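Malonate decarboxylase subunit alpha (Acinetobacter baumannii ATCC 17978, PDB 6MPR) probably acts as the acyl-carrier-protein transferase subunit of malonate decarboxylase, the enzyme complex that releases carbon dioxide from malonate. Local coordinates at residues Q36-G40 / V41-T45; E201-D205 / V206-P210; D213-A216 / S217-D220. All coordinates share one frame; numbering follows the deposited sequence.

Interaction 1. Residues Q36-G40 / V41-T45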
ATOM      1  N   GLN A  36     -35.948  16.571  -1.875  1.00 24.85           N
ATOM      2  CA  GLN A  36     -37.004  17.350  -2.503  1.00 24.96           C
ATOM      3  C   GLN A  36     -36.594  17.877  -3.872  1.00 25.76           C
ATOM      4  O   GLN A  36     -37.469  18.231  -4.671  1.00 22.15           O
ATOM      5  CB  GLN A  36     -37.407  18.517  -1.610  1.00 26.62           C
ATOM      6  CG  GLN A  36     -36.416  19.664  -1.636  1.00 25.33           C
ATOM      7  CD  GLN A  36     -36.796  20.780  -0.682  1.00 34.50           C
ATOM      8  OE1 GLN A  36     -37.773  21.496  -0.907  1.00 31.38           O
ATOM      9  NE2 GLN A  36     -36.021  20.932   0.392  1.00 34.47           N
ATOM     10  N   TYR A  37     -35.290  17.944  -4.161  1.00 18.34           N
ATOM     11  CA  TYR A  37     -34.800  18.443  -5.439  1.00 26.01           C
ATOM     12  C   TYR A  37     -34.413  17.342  -6.413  1.00 27.90           C
ATOM     13  O   TYR A  37     -34.156  17.641  -7.580  1.00 29.82           O
ATOM     14  CB  TYR A  37     -33.588  19.356  -5.239  1.00 26.69           C
ATOM     15  CG  TYR A  37     -33.838  20.493  -4.288  1.00 24.62           C
ATOM     16  CD1 TYR A  37     -34.700  21.523  -4.627  1.00 27.91           C
ATOM     17  CD2 TYR A  37     -33.198  20.546  -3.056  1.00 22.65           C
ATOM     18  CE1 TYR A  37     -34.939  22.568  -3.766  1.00 36.07           C
ATOM     19  CE2 TYR A  37     -33.437  21.594  -2.172  1.00 24.54           C
ATOM     20  CZ  TYR A  37     -34.306  22.601  -2.541  1.00 34.16           C
ATOM     21  OH  TYR A  37     -34.550  23.656  -1.694  1.00 31.40           O
ATOM     22  N   THR A  38     -34.362  16.091  -5.977  1.00 22.51           N
ATOM     23  CA  THR A  38     -33.888  15.011  -6.821  1.00 24.84           C
ATOM     24  C   THR A  38     -35.026  14.080  -7.202  1.00 24.78           C
ATOM     25  O   THR A  38     -36.128  14.106  -6.631  1.00 27.03           O
ATOM     26  CB  THR A  38     -32.782  14.206  -6.127  1.00 21.99           C
ATOM     27  OG1 THR A  38     -33.354  13.490  -5.027  1.00 21.33           O
ATOM     28  CG2 THR A  38     -31.659  15.128  -5.634  1.00 17.44           C
ATOM     29  N   ASP A  39     -34.739  13.259  -8.208  1.00 25.90           N
ATOM     30  CA  ASP A  39     -35.594  12.141  -8.576  1.00 32.86           C
ATOM     31  C   ASP A  39     -34.890  10.887  -8.066  1.00 25.67           C
ATOM     32  O   ASP A  39     -34.153  10.209  -8.782  1.00 25.17           O
ATOM     33  CB  ASP A  39     -35.836  12.122 -10.082  1.00 39.75           C
ATOM     34  CG  ASP A  39     -36.435  13.423 -10.581  1.00 46.69           C
ATOM     35  OD1 ASP A  39     -37.470  13.856 -10.025  1.00 51.91           O
ATOM     36  OD2 ASP A  39     -35.867  14.031 -11.507  1.00 48.79           O
ATOM     37  N   GLY A  40     -35.102  10.607  -6.783  1.00 26.93           N
ATOM     38  CA  GLY A  40     -34.382   9.545  -6.118  1.00 20.73           C
ATOM     39  C   GLY A  40     -32.905   9.868  -6.018  1.00 23.73           C
ATOM     40  O   GLY A  40     -32.517  10.907  -5.470  1.00 18.83           O
ATOM     41  N   VAL A  41     -32.074   8.983  -6.574  1.00 17.54           N
ATOM     42  CA  VAL A  41     -30.634   9.181  -6.578  1.00 16.82           C
ATOM     43  C   VAL A  41     -30.210  10.262  -7.573  1.00 15.94           C
ATOM     44  O   VAL A  41     -29.128  10.841  -7.426  1.00 14.97           O
ATOM     45  CB  VAL A  41     -29.953   7.825  -6.888  1.00 23.37           C
ATOM     46  CG1 VAL A  41     -28.456   7.950  -6.905  1.00 24.43           C
ATOM     47  CG2 VAL A  41     -30.385   6.764  -5.872  1.00 29.69           C
ATOM     48  N   VAL A  42     -31.033  10.564  -8.572  1.00 16.80           N
ATOM     49  CA  VAL A  42     -30.609  11.390  -9.702  1.00 16.67           C
ATOM     50  C   VAL A  42     -30.879  12.861  -9.403  1.00 19.16           C
ATOM     51  O   VAL A  42     -32.034  13.273  -9.258  1.00 19.61           O
ATOM     52  CB  VAL A  42     -31.316  10.959 -10.997  1.00 19.61           C
ATOM     53  CG1 VAL A  42     -30.801  11.771 -12.170  1.00 19.91           C
ATOM     54  CG2 VAL A  42     -31.128   9.464 -11.246  1.00 18.78           C
ATOM     55  N   ILE A  43     -29.815  13.649  -9.331  1.00 15.29           N
ATOM     56  CA  ILE A  43     -29.926  15.109  -9.249  1.00 15.02           C
ATOM     57  C   ILE A  43     -30.096  15.663 -10.658  1.00 15.53           C
ATOM     58  O   ILE A  43     -29.262  15.370 -11.526  1.00 15.53           O
ATOM     59  CB  ILE A  43     -28.683  15.710  -8.610  1.00 14.10           C
ATOM     60  CG1 ILE A  43     -28.405  15.136  -7.225  1.00 13.63           C
ATOM     61  CG2 ILE A  43     -28.791  17.238  -8.587  1.00 15.55           C
ATOM     62  CD1 ILE A  43     -26.984  15.452  -6.774  1.00 12.88           C
ATOM     63  N   PRO A  44     -31.123  16.467 -10.922  1.00 16.06           N
ATOM     64  CA  PRO A  44     -31.203  17.157 -12.216  1.00 16.50           C
ATOM     65  C   PRO A  44     -29.978  18.032 -12.417  1.00 16.72           C
ATOM     66  O   PRO A  44     -29.511  18.695 -11.493  1.00 18.96           O
ATOM     67  CB  PRO A  44     -32.485  17.988 -12.099  1.00 21.32           C
ATOM     68  CG  PRO A  44     -33.268  17.315 -11.034  1.00 17.35           C
ATOM     69  CD  PRO A  44     -32.278  16.777 -10.063  1.00 16.46           C
ATOM     70  N   THR A  45     -29.429  17.991 -13.633  1.00 17.38           N
ATOM     71  CA  THR A  45     -28.188  18.707 -13.915  1.00 19.81           C
ATOM     72  C   THR A  45     -28.299  20.175 -13.534  1.00 21.43           C
ATOM     73  O   THR A  45     -27.376  20.748 -12.942  1.00 17.34           O
ATOM     74  CB  THR A  45     -27.839  18.554 -15.394  1.00 20.90           C
ATOM     75  OG1 THR A  45     -27.744  17.158 -15.688  1.00 16.91           O
ATOM     76  CG2 THR A  45     -26.509  19.232 -15.735  1.00 24.93           C
TER

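Interaction 2. Residues E201-D205 / V206-P210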
ATOM      1  N   GLU A 201     -23.319   9.726 -18.800  1.00 14.73           N
ATOM      2  CA  GLU A 201     -24.587   9.193 -19.287  1.00 16.60           C
ATOM      3  C   GLU A 201     -25.361   8.536 -18.151  1.00 17.80           C
ATOM      4  O   GLU A 201     -24.778   7.873 -17.290  1.00 14.58           O
ATOM      5  CB  GLU A 201     -24.358   8.122 -20.352  1.00 16.14           C
ATOM      6  CG  GLU A 201     -24.060   8.594 -21.727  1.00 34.88           C
ATOM      7  CD  GLU A 201     -23.923   7.404 -22.646  1.00 41.72           C
ATOM      8  OE1 GLU A 201     -22.849   6.770 -22.631  1.00 30.66           O
ATOM      9  OE2 GLU A 201     -24.910   7.068 -23.333  1.00 48.56           O
ATOM     10  N   LEU A 202     -26.684   8.666 -18.194  1.00 16.81           N
ATOM     11  CA  LEU A 202     -27.577   7.967 -17.278  1.00 16.15           C
ATOM     12  C   LEU A 202     -28.372   6.913 -18.040  1.00 19.73           C
ATOM     13  O   LEU A 202     -28.945   7.214 -19.094  1.00 19.51           O
ATOM     14  CB  LEU A 202     -28.542   8.950 -16.608  1.00 17.85           C
ATOM     15  CG  LEU A 202     -29.532   8.401 -15.582  1.00 17.14           C
ATOM     16  CD1 LEU A 202     -28.813   8.015 -14.304  1.00 16.50           C
ATOM     17  CD2 LEU A 202     -30.618   9.436 -15.301  1.00 22.34           C
ATOM     18  N   VAL A 203     -28.411   5.688 -17.507  1.00 19.10           N
ATOM     19  CA  VAL A 203     -29.277   4.628 -18.015  1.00 15.41           C
ATOM     20  C   VAL A 203     -30.277   4.240 -16.925  1.00 17.09           C
ATOM     21  O   VAL A 203     -30.167   4.654 -15.771  1.00 16.53           O
ATOM     22  CB  VAL A 203     -28.484   3.394 -18.496  1.00 16.34           C
ATOM     23  CG1 VAL A 203     -27.535   3.775 -19.603  1.00 20.02           C
ATOM     24  CG2 VAL A 203     -27.745   2.766 -17.350  1.00 13.65           C
ATOM     25  N   ASP A 204     -31.286   3.450 -17.314  1.00 16.36           N
ATOM     26  CA  ASP A 204     -32.324   3.078 -16.355  1.00 20.91           C
ATOM     27  C   ASP A 204     -31.911   1.896 -15.486  1.00 29.75           C
ATOM     28  O   ASP A 204     -32.139   1.914 -14.271  1.00 34.51           O
ATOM     29  CB  ASP A 204     -33.634   2.755 -17.077  1.00 20.92           C
ATOM     30  CG  ASP A 204     -34.171   3.928 -17.859  1.00 22.52           C
ATOM     31  OD1 ASP A 204     -33.967   5.072 -17.417  1.00 24.97           O
ATOM     32  OD2 ASP A 204     -34.803   3.708 -18.916  1.00 23.13           O
ATOM     33  N   ASP A 205     -31.308   0.861 -16.072  1.00 20.23           N
ATOM     34  CA  ASP A 205     -31.148  -0.401 -15.370  1.00 19.62           C
ATOM     35  C   ASP A 205     -29.691  -0.817 -15.355  1.00 21.20           C
ATOM     36  O   ASP A 205     -28.933  -0.493 -16.269  1.00 16.63           O
ATOM     37  CB  ASP A 205     -31.986  -1.515 -16.004  1.00 22.14           C
ATOM     38  CG  ASP A 205     -31.960  -2.789 -15.181  1.00 31.00           C
ATOM     39  OD1 ASP A 205     -32.564  -2.806 -14.087  1.00 33.10           O
ATOM     40  OD2 ASP A 205     -31.316  -3.765 -15.618  1.00 25.91           O
ATOM     41  N   VAL A 206     -29.322  -1.561 -14.307  1.00 19.67           N
ATOM     42  CA  VAL A 206     -27.935  -1.970 -14.106  1.00 14.41           C
ATOM     43  C   VAL A 206     -27.438  -2.828 -15.265  1.00 17.91           C
ATOM     44  O   VAL A 206     -26.242  -2.817 -15.591  1.00 15.96           O
ATOM     45  CB  VAL A 206     -27.798  -2.695 -12.747  1.00 15.60           C
ATOM     46  CG1 VAL A 206     -28.616  -3.972 -12.722  1.00 20.69           C
ATOM     47  CG2 VAL A 206     -26.336  -2.975 -12.444  1.00 17.41           C
ATOM     48  N   SER A 207     -28.346  -3.555 -15.920  1.00 16.58           N
ATOM     49  CA  SER A 207     -27.996  -4.421 -17.037  1.00 18.11           C
ATOM     50  C   SER A 207     -27.493  -3.652 -18.255  1.00 17.30           C
ATOM     51  O   SER A 207     -26.892  -4.272 -19.140  1.00 18.11           O
ATOM     52  CB  SER A 207     -29.204  -5.289 -17.401  1.00 17.83           C
ATOM     53  OG  SER A 207     -30.298  -4.500 -17.853  1.00 19.12           O
ATOM     54  N   GLU A 208     -27.683  -2.327 -18.330  1.00 15.08           N
ATOM     55  CA  GLU A 208     -27.086  -1.611 -19.457  1.00 14.32           C
ATOM     56  C   GLU A 208     -25.643  -1.192 -19.197  1.00 13.46           C
ATOM     57  O   GLU A 208     -24.934  -0.854 -20.148  1.00 17.51           O
ATOM     58  CB  GLU A 208     -27.900  -0.369 -19.841  1.00 17.55           C
ATOM     59  CG  GLU A 208     -27.517   0.159 -21.241  1.00 23.64           C
ATOM     60  CD  GLU A 208     -28.423   1.249 -21.795  1.00 21.24           C
ATOM     61  OE1 GLU A 208     -29.489   1.523 -21.200  1.00 18.23           O
ATOM     62  OE2 GLU A 208     -28.062   1.822 -22.849  1.00 20.00           O
ATOM     63  N   LEU A 209     -25.197  -1.181 -17.940  1.00 15.74           N
ATOM     64  CA  LEU A 209     -23.826  -0.786 -17.669  1.00 12.11           C
ATOM     65  C   LEU A 209     -22.873  -1.851 -18.199  1.00 16.98           C
ATOM     66  O   LEU A 209     -23.154  -3.046 -18.086  1.00 15.91           O
ATOM     67  CB  LEU A 209     -23.576  -0.603 -16.174  1.00 13.17           C
ATOM     68  CG  LEU A 209     -24.449   0.338 -15.353  1.00 22.03           C
ATOM     69  CD1 LEU A 209     -23.946   0.347 -13.909  1.00 20.97           C
ATOM     70  CD2 LEU A 209     -24.399   1.717 -15.901  1.00 21.85           C
ATOM     71  N   PRO A 210     -21.748  -1.453 -18.777  1.00 14.11           N
ATOM     72  CA  PRO A 210     -20.742  -2.453 -19.169  1.00 15.90           C
ATOM     73  C   PRO A 210     -20.330  -3.339 -18.002  1.00 16.11           C
ATOM     74  O   PRO A 210     -20.258  -4.569 -18.141  1.00 14.91           O
ATOM     75  CB  PRO A 210     -19.599  -1.580 -19.696  1.00 17.08           C
ATOM     76  CG  PRO A 210     -20.339  -0.356 -20.268  1.00 16.80           C
ATOM     77  CD  PRO A 210     -21.407  -0.097 -19.237  1.00 15.56           C
TER
HETATM   78  O   HOH W   1     -31.273   1.259 -19.106  1.00 18.22           O

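Interaction 3. Residues D213-A216 / S217-D220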
ATOM      1  N   ASP A 213     -18.515  -0.850 -11.391  1.00  9.05           N
ATOM      2  CA  ASP A 213     -17.247  -0.591 -10.717  1.00  9.24           C
ATOM      3  C   ASP A 213     -17.432  -0.053  -9.311  1.00 10.97           C
ATOM      4  O   ASP A 213     -16.592  -0.318  -8.439  1.00 13.41           O
ATOM      5  CB  ASP A 213     -16.424   0.408 -11.527  1.00  8.18           C
ATOM      6  CG  ASP A 213     -15.883  -0.187 -12.806  1.00 13.14           C
ATOM      7  OD1 ASP A 213     -15.111  -1.154 -12.710  1.00 11.98           O
ATOM      8  OD2 ASP A 213     -16.213   0.304 -13.903  1.00 12.42           O
ATOM      9  N   ILE A 214     -18.498   0.714  -9.080  1.00 12.32           N
ATOM     10  CA  ILE A 214     -18.839   1.229  -7.761  1.00 12.94           C
ATOM     11  C   ILE A 214     -20.275   0.801  -7.509  1.00 14.30           C
ATOM     12  O   ILE A 214     -21.180   1.231  -8.231  1.00 13.39           O
ATOM     13  CB  ILE A 214     -18.734   2.762  -7.675  1.00 13.16           C
ATOM     14  CG1 ILE A 214     -17.346   3.267  -8.100  1.00 12.96           C
ATOM     15  CG2 ILE A 214     -19.103   3.241  -6.268  1.00 11.80           C
ATOM     16  CD1 ILE A 214     -16.234   2.866  -7.162  1.00 12.45           C
ATOM     17  N   PRO A 215     -20.546  -0.034  -6.500  1.00 13.08           N
ATOM     18  CA  PRO A 215     -21.928  -0.460  -6.237  1.00 12.73           C
ATOM     19  C   PRO A 215     -22.825   0.673  -5.766  1.00 12.50           C
ATOM     20  O   PRO A 215     -22.392   1.618  -5.099  1.00 14.00           O
ATOM     21  CB  PRO A 215     -21.783  -1.513  -5.126  1.00 17.78           C
ATOM     22  CG  PRO A 215     -20.310  -1.802  -5.003  1.00 21.06           C
ATOM     23  CD  PRO A 215     -19.585  -0.596  -5.538  1.00 15.92           C
ATOM     24  N   ALA A 216     -24.111   0.532  -6.105  1.00 14.90           N
ATOM     25  CA  ALA A 216     -25.131   1.512  -5.742  1.00 11.62           C
ATOM     26  C   ALA A 216     -25.129   1.830  -4.247  1.00 16.94           C
ATOM     27  O   ALA A 216     -25.388   2.968  -3.845  1.00 16.16           O
ATOM     28  CB  ALA A 216     -26.502   0.985  -6.174  1.00 14.04           C
ATOM     29  N   SER A 217     -24.873   0.837  -3.400  1.00 18.08           N
ATOM     30  CA  SER A 217     -24.964   1.136  -1.976  1.00 18.65           C
ATOM     31  C   SER A 217     -23.824   2.030  -1.485  1.00 19.73           C
ATOM     32  O   SER A 217     -23.912   2.559  -0.372  1.00 19.92           O
ATOM     33  CB  SER A 217     -25.017  -0.157  -1.172  1.00 26.27           C
ATOM     34  OG  SER A 217     -23.817  -0.888  -1.316  1.00 22.80           O
ATOM     35  N   TRP A 218     -22.772   2.243  -2.288  1.00 14.96           N
ATOM     36  CA  TRP A 218     -21.728   3.196  -1.914  1.00 14.96           C
ATOM     37  C   TRP A 218     -22.052   4.630  -2.311  1.00 15.33           C
ATOM     38  O   TRP A 218     -21.342   5.549  -1.879  1.00 17.13           O
ATOM     39  CB  TRP A 218     -20.379   2.827  -2.560  1.00 12.46           C
ATOM     40  CG  TRP A 218     -19.851   1.483  -2.191  1.00 17.26           C
ATOM     41  CD1 TRP A 218     -20.537   0.448  -1.598  1.00 18.01           C
ATOM     42  CD2 TRP A 218     -18.517   1.009  -2.403  1.00 17.89           C
ATOM     43  NE1 TRP A 218     -19.704  -0.638  -1.442  1.00 24.07           N
ATOM     44  CE2 TRP A 218     -18.461  -0.317  -1.923  1.00 19.10           C
ATOM     45  CE3 TRP A 218     -17.365   1.576  -2.956  1.00 13.67           C
ATOM     46  CZ2 TRP A 218     -17.301  -1.086  -1.987  1.00 17.24           C
ATOM     47  CZ3 TRP A 218     -16.209   0.811  -2.999  1.00 13.32           C
ATOM     48  CH2 TRP A 218     -16.191  -0.499  -2.514  1.00 16.10           C
ATOM     49  N   VAL A 219     -23.092   4.847  -3.115  1.00 11.07           N
ATOM     50  CA  VAL A 219     -23.343   6.124  -3.772  1.00 13.63           C
ATOM     51  C   VAL A 219     -24.626   6.724  -3.204  1.00 16.05           C
ATOM     52  O   VAL A 219     -25.644   6.035  -3.098  1.00 15.19           O
ATOM     53  CB  VAL A 219     -23.449   5.931  -5.298  1.00 13.61           C
ATOM     54  CG1 VAL A 219     -23.831   7.241  -5.994  1.00 16.35           C
ATOM     55  CG2 VAL A 219     -22.134   5.366  -5.868  1.00 13.34           C
ATOM     56  N   ASP A 220     -24.593   8.012  -2.865  1.00 11.69           N
ATOM     57  CA  ASP A 220     -25.846   8.641  -2.448  1.00 11.58           C
ATOM     58  C   ASP A 220     -26.567   9.346  -3.592  1.00 16.36           C
ATOM     59  O   ASP A 220     -27.801   9.271  -3.681  1.00 15.02           O
ATOM     60  CB  ASP A 220     -25.573   9.605  -1.294  1.00 14.57           C
ATOM     61  CG  ASP A 220     -24.989   8.889  -0.114  1.00 17.07           C
ATOM     62  OD1 ASP A 220     -25.704   8.047   0.482  1.00 18.55           O
ATOM     63  OD2 ASP A 220     -23.793   9.111   0.172  1.00 14.56           O
TER

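Interaction 1. Residues Q36-G40 / V41-T45
D39 and V42 close a type II' beta turn with a single antiparallel hydrogen-bonded bridge, where the loop after helix 22-34 runs into edge strand 42-43. Two backbone hydrogen bonds make the closure: D39 N gives to V42 O at 2.9 Å, and V42 N returns one to D39 O at 3.1 Å. G40 takes the first corner of the turn with phi 66° and psi -122°, a combination glycine adopts easily. T38 OG1 gives a bond to G40 O at 2.8 Å, bracing the turn; chi1 of 69° tucks that hydroxyl between the backbone N and the carbonyl carbon, and CG2 is thereby turned to meet I43 CG1 at 3.6 Å. A beta-branched threonine thus serves both sides, polar toward the turn and apolar toward the strand. One residue further on, P44 lays its CD against Y37 O at 3.2 Å; having no N-H, P44 cannot give Y37 O the bond that the next pair of an antiparallel arrangement would use. Around the turn, V41 and I43 join their backbones to V222 of strand 221-224, V42 packs on V222, I43 touches Y221 and V223, and Y37 and I43 both rest on V51 of helix 48-55.

Interaction 2. Residues E201-D205 / V206-P210
D205 and S207 meet through a single carboxylate oxygen at the start of a short 3-10 turn. D205 OD2 accepts two bonds, from S207 OG at 2.6 Å and from S207 N at 3.0 Å. The hydroxyl reaches the anti lone pair of OD2, away from OD1, whereas the amide comes from above the carboxylate plane, 52° out of it. Two torsions bring these groups together: D205 carries CG opposite its own backbone N (chi1 -173°), which swings the carboxylate forward over the next residues, and chi1 of 63° folds the S207 hydroxyl back over its own main chain toward D205. Aspartate suits this place because its short side chain reaches an amide two residues on, making an Asx turn at the head of the 3-10 segment 206-208. The backbone adds its own bonds: E208 N to D205 O at 3.0 Å, and L209 N to V206 O.

Across the turn, E208 runs out as an extended chain and crosses V203. The carboxylate end itself lies against V203 CB and CG1, with OE1 3.4 Å from V203 CG1, and the same OE1 also takes a water. That water donates to E208 OE1 at 2.8 Å and accepts from D205 N at 3.1 Å, tying the side chain to the backbone before the turn. The other methyl of V203, CG2, meets L209 CD2 at 3.8 Å; both residues are buried, and both also pack on M165 of strand 165-166. V203 further pairs its backbone with A166, continuing the line of strand 201-202, while D204 turns to a salt bridge with R168.

Interaction 3. Residues D213-A216 / S217-D220
P215 lies over one face of the W218 indole in a CH-pi contact, its CD 3.8 Å from the centroid of the five-membered ring and 14° off the ring normal. Proline suits this place because its CD, bonded to an electron-withdrawing nitrogen, carries slightly acidic hydrogens for the electron-rich indole. I214 sends CG2 to two neighbours, W218 CB at 3.9 Å and V219 CG2 at 3.7 Å, meeting each side chain at about a right angle. Its CG2 stands opposite the backbone N, with CG1 beside that N (chi1 -55°), which turns the methyl branch to the following residues.

A backbone turn holds these side chains together. W218 N bonds to P215 O at 2.9 Å and V219 N to A216 O at 3.1 Å, consecutive i to i+3 bonds of a 3-10 turn. Before it, D213 and I214 both pair with I172 in a classic beta bulge. Farther out, the ring of F190 meets W218 edge-to-face, I185 touches both W218 and I214, and N171 OD1 receives A216 N. From the second subunit, R347 packs on W218 and R342 bonds to V219 O and salt-bridges D220 OD1, shared with K27 of the first. Dispersion and the CH-pi attraction therefore hold the buried side chains, the two amide bonds satisfy polar backbone atoms within the turn, and charged groups tie its end to K27 and the partner subunit.

In the fold
The three interactions come in series along the chain, with interaction 1 far upstream and interactions 2 and 3 adjoining in sequence. Their centres lie about 17 Å (1 to 2), 16 Å (1 to 3) and 13 Å (2 to 3) apart, on one side of the chain's centre. Interaction 2 begins on strand 201-202, and the chain from there through interaction 3 leads to strand 221-224, which pairs in parallel with edge strand 42-43. V42 CG1 packs on L202 CD2 at 3.9 Å, and V41 CG1 lies 3.5 Å from D220 O. Interaction 1 thus sits on the outermost strand of the eight-stranded parallel sheet, interaction 2 on the small mixed sheet, and interaction 3 meets the second subunit.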